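MdcD (Pseudomonas aeruginosa, PDB 5VIP) forms with MdcE a heterodimer of malonate decarboxylase, in which it probably contributes to the carboxyltransferase-type decarboxylation of the malonyl group. Local coordinates at residues B[26-32]-B[62-68]. Numbering follows the deposited sequence.
Sequences LDAGSFR and ARGLLDG
Residues 26-32, leading from helix 18-25 into strand 32-34, lie along the side of strand 59-66 facing away from strand 69-76, in antiparallel sense, as a loop until R32 pairs with R63. CA-CA spacings are 5.5 Å for L26-L66, 4.6 Å for S30-G64 and 5.0 Å for R32-R63; only A28 and G29 turn away. L26 (m,t) lies between loop and strand, CD2 3.6 Å from L65 O and 3.8 Å from L66 CD2, CD1 3.7 Å from R63 O and 4.1 Å from A62 CB, with L73 of strand 69-76 beyond. A CB on G64 would point toward 26-32 and collide with L26 CD1 and S30 OG. R32 and R63 form a hydrogen-bonded antiparallel pair (R32 N-R63 O 2.9 Å, R63 N-R32 O 2.7 Å). Their side chains share one face, the R32 guanidinium lying over R63 CB (NH2-CB 3.6 Å); both guanidinium groups have their strongest polar partners on the MdcE chain. D27 N donates to L65 O (2.8 Å), and its carboxylate (chi1 m) accepts D67 N at OD1 (2.9 Å) and G68 N at OD2 (2.8 Å). S30 N to D27 O (3.0 Å) closes a type II beta turn centred on A28 and G29; S30 OG (chi1 p) accepts from L65 N (3.0 Å) and donates to D27 O (2.7 Å). This helix-to-strand connection adds a short antiparallel strand beside the 59-66/69-76 hairpin, in the mixed sheet of a crotonase-like carboxyltransferase fold.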
loop_
_atom_site.group_PDB
_atom_site.type_symbol
_atom_site.label_atom_id
_atom_site.label_comp_id
_atom_site.label_asym_id
_atom_site.label_seq_id
_atom_site.Cartn_x
_atom_site.Cartn_y
_atom_site.Cartn_z
ATOM N N LEU B 26 11.903 -7.417 22.478
ATOM C CA LEU B 26 12.503 -8.725 22.174
ATOM C C LEU B 26 13.013 -9.367 23.458
ATOM O O LEU B 26 13.358 -8.651 24.407
ATOM C CB LEU B 26 13.634 -8.569 21.152
ATOM C CG LEU B 26 13.186 -8.261 19.722
ATOM C CD1 LEU B 26 14.350 -7.821 18.827
ATOM C CD2 LEU B 26 12.511 -9.483 19.140
ATOM N N ASP B 27 13.025 -10.701 23.507
ATOM C CA ASP B 27 13.488 -11.412 24.704
ATOM C C ASP B 27 14.867 -10.898 25.121
ATOM O O ASP B 27 15.713 -10.608 24.269
ATOM C CB ASP B 27 13.560 -12.938 24.479
ATOM C CG ASP B 27 12.192 -13.587 24.224
ATOM O OD1 ASP B 27 11.143 -12.907 24.324
ATOM O OD2 ASP B 27 12.179 -14.803 23.914
ATOM N N ALA B 28 15.090 -10.790 26.429
ATOM C CA ALA B 28 16.355 -10.296 26.955
ATOM C C ALA B 28 17.532 -11.120 26.444
ATOM O O ALA B 28 17.493 -12.354 26.448
ATOM C CB ALA B 28 16.336 -10.290 28.485
ATOM N N GLY B 29 18.574 -10.422 26.001
ATOM C CA GLY B 29 19.748 -11.069 25.430
ATOM C C GLY B 29 19.621 -11.551 23.989
ATOM O O GLY B 29 20.591 -12.087 23.449
ATOM N N SER B 30 18.458 -11.369 23.352
ATOM C CA SER B 30 18.291 -11.814 21.956
ATOM C C SER B 30 18.418 -10.692 20.912
ATOM O O SER B 30 18.622 -10.967 19.725
ATOM C CB SER B 30 16.935 -12.508 21.761
ATOM O OG SER B 30 15.883 -11.551 21.715
ATOM N N PHE B 31 18.282 -9.440 21.346
ATOM C CA PHE B 31 18.301 -8.292 20.438
ATOM C C PHE B 31 19.603 -8.182 19.640
ATOM O O PHE B 31 20.688 -8.067 20.193
ATOM C CB PHE B 31 18.067 -6.993 21.213
ATOM C CG PHE B 31 18.190 -5.749 20.373
ATOM C CD1 PHE B 31 17.111 -5.278 19.649
ATOM C CD2 PHE B 31 19.383 -5.048 20.312
ATOM C CE1 PHE B 31 17.215 -4.119 18.880
ATOM C CE2 PHE B 31 19.498 -3.899 19.532
ATOM C CZ PHE B 31 18.409 -3.440 18.813
ATOM N N ARG B 32 19.464 -8.174 18.328
ATOM C CA ARG B 32 20.592 -8.186 17.417
ATOM C C ARG B 32 20.254 -7.256 16.253
ATOM O O ARG B 32 19.409 -7.609 15.419
ATOM C CB ARG B 32 20.821 -9.634 16.961
ATOM C CG ARG B 32 22.028 -9.903 16.149
ATOM C CD ARG B 32 22.364 -11.402 16.154
ATOM N NE ARG B 32 21.328 -12.283 15.596
ATOM C CZ ARG B 32 21.075 -12.423 14.293
ATOM N NH1 ARG B 32 21.746 -11.705 13.403
ATOM N NH2 ARG B 32 20.134 -13.270 13.881
ATOM N N ALA B 62 15.832 -5.381 13.593
ATOM C CA ALA B 62 16.495 -6.202 14.600
ATOM C C ALA B 62 15.996 -7.625 14.569
ATOM O O ALA B 62 14.816 -7.871 14.333
ATOM C CB ALA B 62 16.292 -5.606 15.980
ATOM N N ARG B 63 16.907 -8.560 14.807
ATOM C CA ARG B 63 16.559 -9.961 14.952
ATOM C C ARG B 63 16.540 -10.293 16.437
ATOM O O ARG B 63 17.196 -9.629 17.248
ATOM C CB ARG B 63 17.546 -10.840 14.188
ATOM C CG ARG B 63 17.375 -10.778 12.667
ATOM C CD ARG B 63 16.220 -11.688 12.226
ATOM N NE ARG B 63 16.741 -13.014 11.919
ATOM C CZ ARG B 63 16.193 -14.158 12.286
ATOM N NH1 ARG B 63 15.061 -14.180 12.990
ATOM N NH2 ARG B 63 16.789 -15.293 11.945
ATOM N N GLY B 64 15.754 -11.297 16.810
ATOM C CA GLY B 64 15.660 -11.669 18.207
ATOM C C GLY B 64 14.662 -12.780 18.396
ATOM O O GLY B 64 14.273 -13.443 17.422
ATOM N N LEU B 65 14.265 -12.987 19.648
ATOM C CA LEU B 65 13.248 -13.975 19.983
ATOM C C LEU B 65 12.058 -13.266 20.612
ATOM O O LEU B 65 12.217 -12.267 21.327
ATOM C CB LEU B 65 13.796 -15.041 20.942
ATOM C CG LEU B 65 14.982 -15.871 20.453
ATOM C CD1 LEU B 65 15.533 -16.684 21.649
ATOM C CD2 LEU B 65 14.556 -16.783 19.317
ATOM N N LEU B 66 10.867 -13.777 20.339
ATOM C CA LEU B 66 9.659 -13.312 21.022
ATOM C C LEU B 66 9.039 -14.523 21.706
ATOM O O LEU B 66 8.484 -15.388 21.036
ATOM C CB LEU B 66 8.674 -12.654 20.038
ATOM C CG LEU B 66 9.101 -11.256 19.546
ATOM C CD1 LEU B 66 8.222 -10.750 18.402
ATOM C CD2 LEU B 66 9.091 -10.249 20.701
ATOM N N ASP B 67 9.181 -14.594 23.028
ATOM C CA ASP B 67 8.789 -15.778 23.809
ATOM C C ASP B 67 9.437 -17.049 23.260
ATOM O O ASP B 67 8.782 -18.078 23.114
ATOM C CB ASP B 67 7.259 -15.928 23.832
ATOM C CG ASP B 67 6.755 -16.705 25.042
ATOM O OD1 ASP B 67 7.476 -16.788 26.065
ATOM O OD2 ASP B 67 5.623 -17.230 24.965
ATOM N N GLY B 68 10.724 -16.969 22.938
ATOM C CA GLY B 68 11.450 -18.116 22.423
ATOM C C GLY B 68 11.288 -18.385 20.936
ATOM O O GLY B 68 11.937 -19.285 20.410
#